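Local coordinates for protein glycerophosphoryl diester phosphodiesterase (Parabacteroides distasonis, PDB 3MZ2) that is probably a glycerophosphodiester phosphodiesterase, a TIM-barrel hydrolase that would cleave glycerophosphodiesters, at residues A[75-84]-A[118-126]; A[174-185]-A[199-208]. All blocks are in the same frame, centred on the assembly; numbering follows the deposited sequence.

Contact 1 (A[75-84]-A[118-126]); sequences VIVLFHDDTL and RIPTLEEAI. With SO4 (sulfate ion), chain C.
L78 drives its branched end between P120 and the start of helix 122-129, and the tight half of the contact is built round it. Its CD1 methyl reaches A125 CB at 3.8 Å while also resting against P120 CG; CD2 lies over CA and CB of L122, the two leucines meeting roughly perpendicular. I76 and L122 project together in one direction, with I76 CG2 3.7 Å from L122 CB: CG2 stands anti to the backbone N of I76 (the CG1 torsion, chi1, is -54°), which turns this methyl to the leucine. Further along, I119 lays CG2 against V77 CB and brings CG1 obliquely to the F79 ring at CD1, with its own CD1 close by. From helix 50-59, F53 packs on L78 and M50 on P120 and A125.

Two backbone bonds fix the register at V77 and T121. L78 N gives to P120 O at 3.0 Å, and L122 N gives to I76 O, also at 3.0 Å. A water donates a second bond to I76 O while accepting from E123 N.

The partly exposed side is looser: V75 CG1 and T121 CG2 merely brush at 3.9 Å. T121 is the N-cap, its OG1 accepting from E124 N at 2.9 Å.

Past F79 the chain turns away from 118-126 to H80, which makes no contact with that segment. H80 ND1 gives to D81 OD1 at 2.7 Å, in the ring plane, and its NE2 gives to sulfate O4 at 3.2 Å. H37 and R38 hold the same sulfate, a grouping consistent with the HR and HD signature pairs at the active site of GDPD-family TIM barrels.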
loop_
_atom_site.group_PDB
_atom_site.type_symbol
_atom_site.label_atom_id
_atom_site.label_comp_id
_atom_site.label_asym_id
_atom_site.label_seq_id
_atom_site.Cartn_x
_atom_site.Cartn_y
_atom_site.Cartn_z
ATOM N N VAL A 75 6.672 17.685 0.997
ATOM C CA VAL A 75 6.551 17.977 -0.408
ATOM C C VAL A 75 6.241 16.646 -1.096
ATOM O O VAL A 75 6.841 15.628 -0.769
ATOM C CB VAL A 75 7.827 18.609 -0.943
ATOM C CG1 VAL A 75 7.743 18.852 -2.472
ATOM C CG2 VAL A 75 8.089 19.927 -0.184
ATOM N N ILE A 76 5.285 16.665 -2.018
ATOM C CA ILE A 76 5.002 15.486 -2.827
ATOM C C ILE A 76 5.920 15.436 -4.064
ATOM O O ILE A 76 5.894 16.338 -4.930
ATOM C CB ILE A 76 3.521 15.416 -3.286
ATOM C CG1 ILE A 76 2.568 15.529 -2.107
ATOM C CG2 ILE A 76 3.257 14.112 -4.083
ATOM C CD1 ILE A 76 1.179 15.843 -2.557
ATOM N N VAL A 77 6.721 14.360 -4.127
ATOM C CA VAL A 77 7.599 14.085 -5.262
ATOM C C VAL A 77 7.183 12.777 -5.947
ATOM O O VAL A 77 6.374 12.047 -5.419
ATOM C CB VAL A 77 9.086 14.028 -4.816
ATOM C CG1 VAL A 77 9.548 15.348 -4.242
ATOM C CG2 VAL A 77 9.331 12.907 -3.785
ATOM N N LEU A 78 7.712 12.512 -7.150
ATOM C CA LEU A 78 7.415 11.280 -7.871
ATOM C C LEU A 78 8.615 10.366 -7.699
ATOM O O LEU A 78 9.695 10.717 -8.157
ATOM C CB LEU A 78 7.234 11.560 -9.357
ATOM C CG LEU A 78 6.177 12.610 -9.678
ATOM C CD1 LEU A 78 5.941 12.733 -11.172
ATOM C CD2 LEU A 78 4.886 12.365 -8.961
ATOM N N PHE A 79 8.404 9.213 -7.080
ATOM C CA PHE A 79 9.457 8.261 -6.821
ATOM C C PHE A 79 8.799 6.969 -6.307
ATOM O O PHE A 79 8.074 7.007 -5.305
ATOM C CB PHE A 79 10.439 8.806 -5.753
ATOM C CG PHE A 79 11.744 8.087 -5.743
ATOM C CD1 PHE A 79 12.757 8.468 -6.618
ATOM C CD2 PHE A 79 11.954 7.008 -4.901
ATOM C CE1 PHE A 79 13.941 7.796 -6.647
ATOM C CE2 PHE A 79 13.146 6.328 -4.947
ATOM C CZ PHE A 79 14.137 6.738 -5.806
ATOM N N HIS A 80 9.064 5.840 -6.953
ATOM C CA HIS A 80 8.323 4.620 -6.620
ATOM C C HIS A 80 8.714 3.950 -5.294
ATOM O O HIS A 80 7.864 3.674 -4.466
ATOM C CB HIS A 80 8.416 3.595 -7.752
ATOM C CG HIS A 80 7.704 2.313 -7.439
ATOM N ND1 HIS A 80 8.325 1.277 -6.765
ATOM C CD2 HIS A 80 6.411 1.945 -7.585
ATOM C CE1 HIS A 80 7.450 0.300 -6.579
ATOM N NE2 HIS A 80 6.291 0.670 -7.087
ATOM N N ASP A 81 9.995 3.664 -5.146
ATOM C CA ASP A 81 10.490 2.778 -4.070
ATOM C C ASP A 81 10.574 3.453 -2.714
ATOM O O ASP A 81 10.673 4.686 -2.610
ATOM C CB ASP A 81 11.883 2.237 -4.380
ATOM C CG ASP A 81 11.932 1.331 -5.583
ATOM O OD1 ASP A 81 10.875 0.871 -6.091
ATOM O OD2 ASP A 81 13.060 1.082 -6.056
ATOM N N ASP A 82 10.615 2.585 -1.697
ATOM C CA ASP A 82 10.799 2.969 -0.311
ATOM C C ASP A 82 12.257 3.337 -0.039
ATOM O O ASP A 82 12.568 3.873 0.991
ATOM C CB ASP A 82 10.371 1.811 0.652
ATOM C CG ASP A 82 8.885 1.498 0.567
ATOM O OD1 ASP A 82 8.072 2.412 0.227
ATOM O OD2 ASP A 82 8.523 0.333 0.801
ATOM N N THR A 83 13.163 2.974 -0.926
ATOM C CA THR A 83 14.571 3.365 -0.755
ATOM C C THR A 83 15.046 4.014 -2.054
ATOM O O THR A 83 14.517 3.724 -3.134
ATOM C CB THR A 83 15.448 2.150 -0.376
ATOM O OG1 THR A 83 15.497 1.207 -1.461
ATOM C CG2 THR A 83 14.888 1.469 0.830
ATOM N N LEU A 84 16.039 4.883 -1.944
ATOM C CA LEU A 84 16.578 5.627 -3.103
ATOM C C LEU A 84 17.491 4.869 -4.070
ATOM O O LEU A 84 17.617 5.315 -5.184
ATOM C CB LEU A 84 17.307 6.885 -2.608
ATOM C CG LEU A 84 16.430 7.955 -1.962
ATOM C CD1 LEU A 84 17.262 8.947 -1.083
ATOM C CD2 LEU A 84 15.678 8.650 -3.079
ATOM N N ARG A 118 16.688 14.901 -12.250
ATOM C CA ARG A 118 16.360 14.984 -10.829
ATOM C C ARG A 118 14.955 14.479 -10.535
ATOM O O ARG A 118 14.118 14.434 -11.420
ATOM C CB ARG A 118 16.402 16.446 -10.392
ATOM C CG ARG A 118 17.750 17.143 -10.575
ATOM C CD ARG A 118 17.653 18.619 -10.139
ATOM N N ILE A 119 14.730 14.088 -9.286
ATOM C CA ILE A 119 13.415 13.733 -8.791
ATOM C C ILE A 119 12.495 14.951 -8.945
ATOM O O ILE A 119 12.810 16.011 -8.422
ATOM C CB ILE A 119 13.455 13.275 -7.308
ATOM C CG1 ILE A 119 14.344 12.041 -7.175
ATOM C CG2 ILE A 119 12.018 13.012 -6.743
ATOM C CD1 ILE A 119 14.783 11.783 -5.736
ATOM N N PRO A 120 11.367 14.782 -9.657
ATOM C CA PRO A 120 10.441 15.913 -9.874
ATOM C C PRO A 120 9.366 15.987 -8.800
ATOM O O PRO A 120 9.053 14.984 -8.165
ATOM C CB PRO A 120 9.760 15.561 -11.183
ATOM C CG PRO A 120 9.686 14.082 -11.172
ATOM C CD PRO A 120 10.967 13.612 -10.475
ATOM N N THR A 121 8.790 17.173 -8.605
ATOM C CA THR A 121 7.600 17.263 -7.764
ATOM C C THR A 121 6.362 16.861 -8.554
ATOM O O THR A 121 6.321 16.986 -9.791
ATOM C CB THR A 121 7.353 18.678 -7.217
ATOM O OG1 THR A 121 7.111 19.557 -8.302
ATOM C CG2 THR A 121 8.494 19.166 -6.321
ATOM N N LEU A 122 5.337 16.409 -7.858
ATOM C CA LEU A 122 4.032 16.207 -8.444
ATOM C C LEU A 122 3.488 17.488 -9.050
ATOM O O LEU A 122 2.926 17.471 -10.153
ATOM C CB LEU A 122 3.030 15.587 -7.434
ATOM C CG LEU A 122 1.597 15.494 -7.954
ATOM C CD1 LEU A 122 1.492 14.573 -9.201
ATOM C CD2 LEU A 122 0.624 15.072 -6.841
ATOM N N GLU A 123 3.683 18.614 -8.365
ATOM C CA GLU A 123 3.241 19.889 -8.891
ATOM C C GLU A 123 3.837 20.203 -10.261
ATOM O O GLU A 123 3.134 20.639 -11.179
ATOM C CB GLU A 123 3.612 21.001 -7.917
ATOM C CG GLU A 123 3.076 22.368 -8.322
ATOM C CD GLU A 123 1.551 22.424 -8.341
ATOM O OE1 GLU A 123 0.899 21.575 -7.697
ATOM O OE2 GLU A 123 1.000 23.342 -9.000
ATOM N N GLU A 124 5.145 20.007 -10.409
ATOM C CA GLU A 124 5.796 20.244 -11.713
ATOM C C GLU A 124 5.177 19.364 -12.792
ATOM O O GLU A 124 4.965 19.829 -13.928
ATOM C CB GLU A 124 7.303 19.977 -11.660
ATOM C CG GLU A 124 8.006 19.995 -13.022
ATOM C CD GLU A 124 9.465 19.611 -12.913
ATOM O OE1 GLU A 124 9.845 19.030 -11.873
ATOM O OE2 GLU A 124 10.222 19.901 -13.858
ATOM N N ALA A 125 4.862 18.103 -12.443
ATOM C CA ALA A 125 4.303 17.194 -13.406
ATOM C C ALA A 125 2.889 17.595 -13.817
ATOM O O ALA A 125 2.533 17.544 -15.004
ATOM C CB ALA A 125 4.321 15.750 -12.837
ATOM N N ILE A 126 2.092 18.011 -12.845
ATOM C CA ILE A 126 0.723 18.433 -13.100
ATOM C C ILE A 126 0.727 19.678 -14.005
ATOM O O ILE A 126 -0.018 19.733 -14.990
ATOM C CB ILE A 126 -0.035 18.709 -11.764
ATOM C CG1 ILE A 126 -0.335 17.419 -11.012
ATOM C CG2 ILE A 126 -1.389 19.459 -11.969
ATOM C CD1 ILE A 126 -0.852 17.686 -9.644
HETATM S S SO4 C . 3.801 -0.891 -9.432
HETATM O O1 SO4 C . 4.355 0.425 -9.755
HETATM O O2 SO4 C . 2.556 -1.049 -10.186
HETATM O O3 SO4 C . 4.716 -1.989 -9.794
HETATM O O4 SO4 C . 3.659 -0.960 -7.956
HETATM O O HOH W 1 4.343 18.595 -5.492
#

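Contact 2 (A[174-185]-A[199-208])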
loop_
_atom_site.group_PDB
_atom_site.type_symbol
_atom_site.label_atom_id
_atom_site.label_comp_id
_atom_site.label_asym_id
_atom_site.label_seq_id
_atom_site.Cartn_x
_atom_site.Cartn_y
_atom_site.Cartn_z
ATOM N N TYR A 174 -15.130 10.096 -4.624
ATOM C CA TYR A 174 -16.242 10.562 -5.468
ATOM C C TYR A 174 -17.218 11.498 -4.677
ATOM O O TYR A 174 -17.684 12.495 -5.211
ATOM C CB TYR A 174 -16.972 9.362 -6.084
ATOM C CG TYR A 174 -18.137 9.779 -6.919
ATOM C CD1 TYR A 174 -17.969 10.329 -8.164
ATOM C CD2 TYR A 174 -19.439 9.675 -6.419
ATOM C CE1 TYR A 174 -19.085 10.748 -8.923
ATOM C CE2 TYR A 174 -20.514 10.102 -7.171
ATOM C CZ TYR A 174 -20.332 10.620 -8.399
ATOM O OH TYR A 174 -21.413 11.081 -9.116
ATOM N N GLU A 175 -17.461 11.171 -3.420
ATOM C CA GLU A 175 -18.307 11.959 -2.530
ATOM C C GLU A 175 -17.628 13.302 -2.247
ATOM O O GLU A 175 -18.327 14.305 -2.137
ATOM C CB GLU A 175 -18.661 11.176 -1.253
ATOM C CG GLU A 175 -19.612 9.997 -1.596
ATOM C CD GLU A 175 -20.227 9.284 -0.425
ATOM O OE1 GLU A 175 -19.780 9.540 0.705
ATOM O OE2 GLU A 175 -21.158 8.444 -0.683
ATOM N N LYS A 176 -16.289 13.339 -2.188
ATOM C CA LYS A 176 -15.574 14.610 -1.971
ATOM C C LYS A 176 -15.583 15.489 -3.207
ATOM O O LYS A 176 -15.650 16.715 -3.118
ATOM C CB LYS A 176 -14.120 14.375 -1.579
ATOM C CG LYS A 176 -13.935 14.001 -0.144
ATOM C CD LYS A 176 -12.498 14.112 0.272
ATOM N N ASN A 177 -15.510 14.870 -4.373
ATOM C CA ASN A 177 -15.561 15.641 -5.621
ATOM C C ASN A 177 -16.046 14.750 -6.765
ATOM O O ASN A 177 -15.305 13.916 -7.303
ATOM C CB ASN A 177 -14.200 16.233 -5.945
ATOM C CG ASN A 177 -14.215 17.107 -7.207
ATOM O OD1 ASN A 177 -15.184 17.151 -7.950
ATOM N ND2 ASN A 177 -13.120 17.791 -7.430
ATOM N N PRO A 178 -17.324 14.920 -7.153
ATOM C CA PRO A 178 -17.855 14.010 -8.185
ATOM C C PRO A 178 -17.365 14.217 -9.594
ATOM O O PRO A 178 -17.804 13.512 -10.514
ATOM C CB PRO A 178 -19.372 14.281 -8.125
ATOM C CG PRO A 178 -19.458 15.672 -7.659
ATOM C CD PRO A 178 -18.386 15.788 -6.616
ATOM N N ASN A 179 -16.488 15.192 -9.797
ATOM C CA ASN A 179 -15.842 15.393 -11.076
ATOM C C ASN A 179 -14.548 14.595 -11.205
ATOM O O ASN A 179 -13.907 14.625 -12.241
ATOM C CB ASN A 179 -15.587 16.879 -11.291
ATOM C CG ASN A 179 -16.887 17.674 -11.510
ATOM O OD1 ASN A 179 -17.850 17.177 -12.113
ATOM N ND2 ASN A 179 -16.953 18.842 -10.937
ATOM N N PHE A 180 -14.148 13.856 -10.171
ATOM C CA PHE A 180 -12.953 13.032 -10.312
ATOM C C PHE A 180 -13.165 11.872 -11.303
ATOM O O PHE A 180 -14.257 11.277 -11.395
ATOM C CB PHE A 180 -12.570 12.405 -8.993
ATOM C CG PHE A 180 -11.974 13.326 -7.949
ATOM C CD1 PHE A 180 -11.108 14.374 -8.267
ATOM C CD2 PHE A 180 -12.205 13.051 -6.609
ATOM C CE1 PHE A 180 -10.590 15.193 -7.259
ATOM C CE2 PHE A 180 -11.669 13.822 -5.611
ATOM C CZ PHE A 180 -10.855 14.870 -5.925
HETATM N N MSE A 181 -12.099 11.524 -12.002
HETATM C CA MSE A 181 -12.065 10.356 -12.885
HETATM C C MSE A 181 -11.133 9.328 -12.274
HETATM O O MSE A 181 -10.075 9.705 -11.773
HETATM C CB MSE A 181 -11.604 10.786 -14.256
HETATM C CG MSE A 181 -11.440 9.759 -15.337
HETATM SE SE MSE A 181 -13.151 9.444 -16.223
HETATM C CE MSE A 181 -12.883 7.563 -16.572
ATOM N N PHE A 182 -11.491 8.046 -12.376
ATOM C CA PHE A 182 -10.754 6.988 -11.725
ATOM C C PHE A 182 -10.122 5.984 -12.677
ATOM O O PHE A 182 -10.738 5.625 -13.708
ATOM C CB PHE A 182 -11.698 6.230 -10.786
ATOM C CG PHE A 182 -12.254 7.099 -9.714
ATOM C CD1 PHE A 182 -11.425 7.596 -8.726
ATOM C CD2 PHE A 182 -13.585 7.452 -9.723
ATOM C CE1 PHE A 182 -11.923 8.436 -7.750
ATOM C CE2 PHE A 182 -14.113 8.317 -8.755
ATOM C CZ PHE A 182 -13.305 8.773 -7.746
ATOM N N GLU A 183 -8.947 5.486 -12.268
ATOM C CA GLU A 183 -8.479 4.173 -12.735
ATOM C C GLU A 183 -8.858 3.190 -11.604
ATOM O O GLU A 183 -8.352 3.291 -10.516
ATOM C CB GLU A 183 -6.968 4.148 -12.984
ATOM C CG GLU A 183 -6.527 2.741 -13.355
ATOM C CD GLU A 183 -5.052 2.576 -13.498
ATOM O OE1 GLU A 183 -4.458 3.298 -14.342
ATOM O OE2 GLU A 183 -4.539 1.660 -12.819
ATOM N N ALA A 184 -9.810 2.325 -11.860
ATOM C CA ALA A 184 -10.314 1.390 -10.851
ATOM C C ALA A 184 -9.820 -0.023 -11.107
ATOM O O ALA A 184 -9.865 -0.489 -12.214
ATOM C CB ALA A 184 -11.859 1.421 -10.850
ATOM N N PHE A 185 -9.327 -0.713 -10.072
ATOM C CA PHE A 185 -9.030 -2.128 -10.174
ATOM C C PHE A 185 -10.328 -2.902 -10.305
ATOM O O PHE A 185 -11.198 -2.856 -9.410
ATOM C CB PHE A 185 -8.252 -2.601 -8.943
ATOM C CG PHE A 185 -6.770 -2.274 -8.970
ATOM C CD1 PHE A 185 -6.345 -1.014 -9.343
ATOM C CD2 PHE A 185 -5.826 -3.197 -8.557
ATOM C CE1 PHE A 185 -4.992 -0.712 -9.427
ATOM C CE2 PHE A 185 -4.446 -2.881 -8.594
ATOM C CZ PHE A 185 -4.048 -1.624 -9.024
ATOM N N GLY A 199 -21.984 2.940 -5.660
ATOM C CA GLY A 199 -22.556 4.047 -6.454
ATOM C C GLY A 199 -21.580 4.855 -7.264
ATOM O O GLY A 199 -21.852 6.060 -7.497
ATOM N N ILE A 200 -20.486 4.253 -7.743
ATOM C CA ILE A 200 -19.533 4.983 -8.571
ATOM C C ILE A 200 -20.008 4.943 -10.019
ATOM O O ILE A 200 -20.112 3.862 -10.593
ATOM C CB ILE A 200 -18.117 4.396 -8.521
ATOM C CG1 ILE A 200 -17.729 4.136 -7.069
ATOM C CG2 ILE A 200 -17.115 5.364 -9.213
ATOM C CD1 ILE A 200 -17.700 5.374 -6.193
ATOM N N PRO A 201 -20.254 6.112 -10.636
ATOM C CA PRO A 201 -20.680 6.063 -12.037
ATOM C C PRO A 201 -19.656 5.420 -12.946
ATOM O O PRO A 201 -18.491 5.744 -12.862
ATOM C CB PRO A 201 -20.859 7.540 -12.413
ATOM C CG PRO A 201 -20.891 8.280 -11.106
ATOM C CD PRO A 201 -20.123 7.494 -10.137
ATOM N N TRP A 202 -20.083 4.499 -13.817
ATOM C CA TRP A 202 -19.156 3.849 -14.715
ATOM C C TRP A 202 -18.535 4.897 -15.681
ATOM O O TRP A 202 -17.425 4.689 -16.157
ATOM C CB TRP A 202 -19.854 2.698 -15.482
ATOM C CG TRP A 202 -20.124 1.482 -14.651
ATOM C CD1 TRP A 202 -21.351 0.910 -14.410
ATOM C CD2 TRP A 202 -19.162 0.642 -14.023
ATOM N NE1 TRP A 202 -21.204 -0.199 -13.609
ATOM C CE2 TRP A 202 -19.870 -0.406 -13.382
ATOM C CE3 TRP A 202 -17.765 0.695 -13.920
ATOM C CZ2 TRP A 202 -19.222 -1.399 -12.626
ATOM C CZ3 TRP A 202 -17.088 -0.302 -13.195
ATOM C CH2 TRP A 202 -17.838 -1.332 -12.544
ATOM N N SER A 203 -19.257 5.977 -15.947
ATOM C CA SER A 203 -18.723 7.046 -16.760
ATOM C C SER A 203 -17.470 7.667 -16.146
ATOM O O SER A 203 -16.705 8.323 -16.838
ATOM C CB SER A 203 -19.760 8.130 -16.994
ATOM O OG SER A 203 -20.223 8.715 -15.789
ATOM N N HIS A 204 -17.307 7.526 -14.837
ATOM C CA HIS A 204 -16.095 8.029 -14.171
ATOM C C HIS A 204 -14.988 6.978 -13.917
ATOM O O HIS A 204 -14.030 7.252 -13.166
ATOM C CB HIS A 204 -16.518 8.672 -12.852
ATOM C CG HIS A 204 -17.223 9.968 -13.068
ATOM N ND1 HIS A 204 -16.737 11.177 -12.635
ATOM C CD2 HIS A 204 -18.383 10.236 -13.716
ATOM C CE1 HIS A 204 -17.570 12.141 -13.001
ATOM N NE2 HIS A 204 -18.591 11.595 -13.629
ATOM N N ILE A 205 -15.107 5.836 -14.589
ATOM C CA ILE A 205 -14.221 4.708 -14.441
ATOM C C ILE A 205 -13.552 4.286 -15.770
ATOM O O ILE A 205 -14.204 4.171 -16.810
ATOM C CB ILE A 205 -14.923 3.535 -13.789
ATOM C CG1 ILE A 205 -15.224 3.915 -12.340
ATOM C CG2 ILE A 205 -14.044 2.269 -13.852
ATOM C CD1 ILE A 205 -15.955 2.836 -11.582
HETATM N N MSE A 206 -12.227 4.116 -15.679
HETATM C CA MSE A 206 -11.448 3.291 -16.614
HETATM C C MSE A 206 -10.947 2.134 -15.766
HETATM O O MSE A 206 -10.565 2.358 -14.619
HETATM C CB MSE A 206 -10.298 4.103 -17.234
HETATM C CG MSE A 206 -9.425 3.325 -18.230
HETATM SE SE MSE A 206 -7.914 2.442 -17.273
HETATM C CE MSE A 206 -6.855 4.090 -17.127
ATOM N N ALA A 207 -10.953 0.913 -16.315
ATOM C CA ALA A 207 -10.676 -0.256 -15.492
ATOM C C ALA A 207 -9.356 -0.933 -15.762
ATOM O O ALA A 207 -9.083 -1.264 -16.909
ATOM C CB ALA A 207 -11.819 -1.278 -15.629
ATOM N N TYR A 208 -8.613 -1.168 -14.688
ATOM C CA TYR A 208 -7.440 -1.992 -14.693
ATOM C C TYR A 208 -7.915 -3.415 -14.411
ATOM O O TYR A 208 -8.557 -3.656 -13.367
ATOM C CB TYR A 208 -6.438 -1.515 -13.634
ATOM C CG TYR A 208 -5.296 -2.487 -13.441
ATOM C CD1 TYR A 208 -4.487 -2.845 -14.513
ATOM C CD2 TYR A 208 -5.071 -3.098 -12.232
ATOM C CE1 TYR A 208 -3.477 -3.765 -14.386
ATOM C CE2 TYR A 208 -4.016 -4.018 -12.075
ATOM C CZ TYR A 208 -3.229 -4.330 -13.182
ATOM O OH TYR A 208 -2.190 -5.253 -13.103
#
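H204 ND1 donates its N-H to F180 O at 2.8 Å, nearly straight at 169° and in the plane of the imidazole, tying the loop before strand 182-185 to the one before strand 205-210. These are neighbouring parallel strands of the TIM barrel, joined through helix 189-197 as a beta-alpha-beta unit. F182 and A184 carry the pairing, each using both N and O: F182 N donates to H204 O, M206 N to F182 O, A184 N to M206 O and Y208 N to A184 O.

Beside the loops, Y174 turns an edge to the H204 face, and P201 CD sits over the tyrosine ring in a CH-pi contact, 3.8 Å from its centroid. Selenomethionine M181 starts out with CG anti to its N (chi1 178°), then bends, bringing CE to 3.4 Å from the carbonyl carbon of H204.

At the far end an alanine in place of F185 would probably leave the Y208 ring edge without its aromatic face and freer to turn, and would also cost H165 its ring partner. Y208 CD2 stands 3.5 Å above the F185 ring, over its centre, the two planes 64° apart.

Contacts 1 and 2 follow one another along the chain and do not touch: their centres are 24 Å apart and their nearest atoms about 10 Å. Both belong to one curled sheet. In contact 2 the strands pair directly within the parallel barrel wall, whereas in contact 1 strand 76-78 pairs antiparallel with strand 63-70 and a loop-and-helix start packs beside it. Segment 75-84 runs on from its packed core to the anion site through H80. Of contact 2 only the F185 end lies near: the ring's CZ comes to 6.7 Å from sulfate O2, too far to touch it. The sulfate, itself probably from the crystallisation liquor, probably marks where a substrate phosphate would sit.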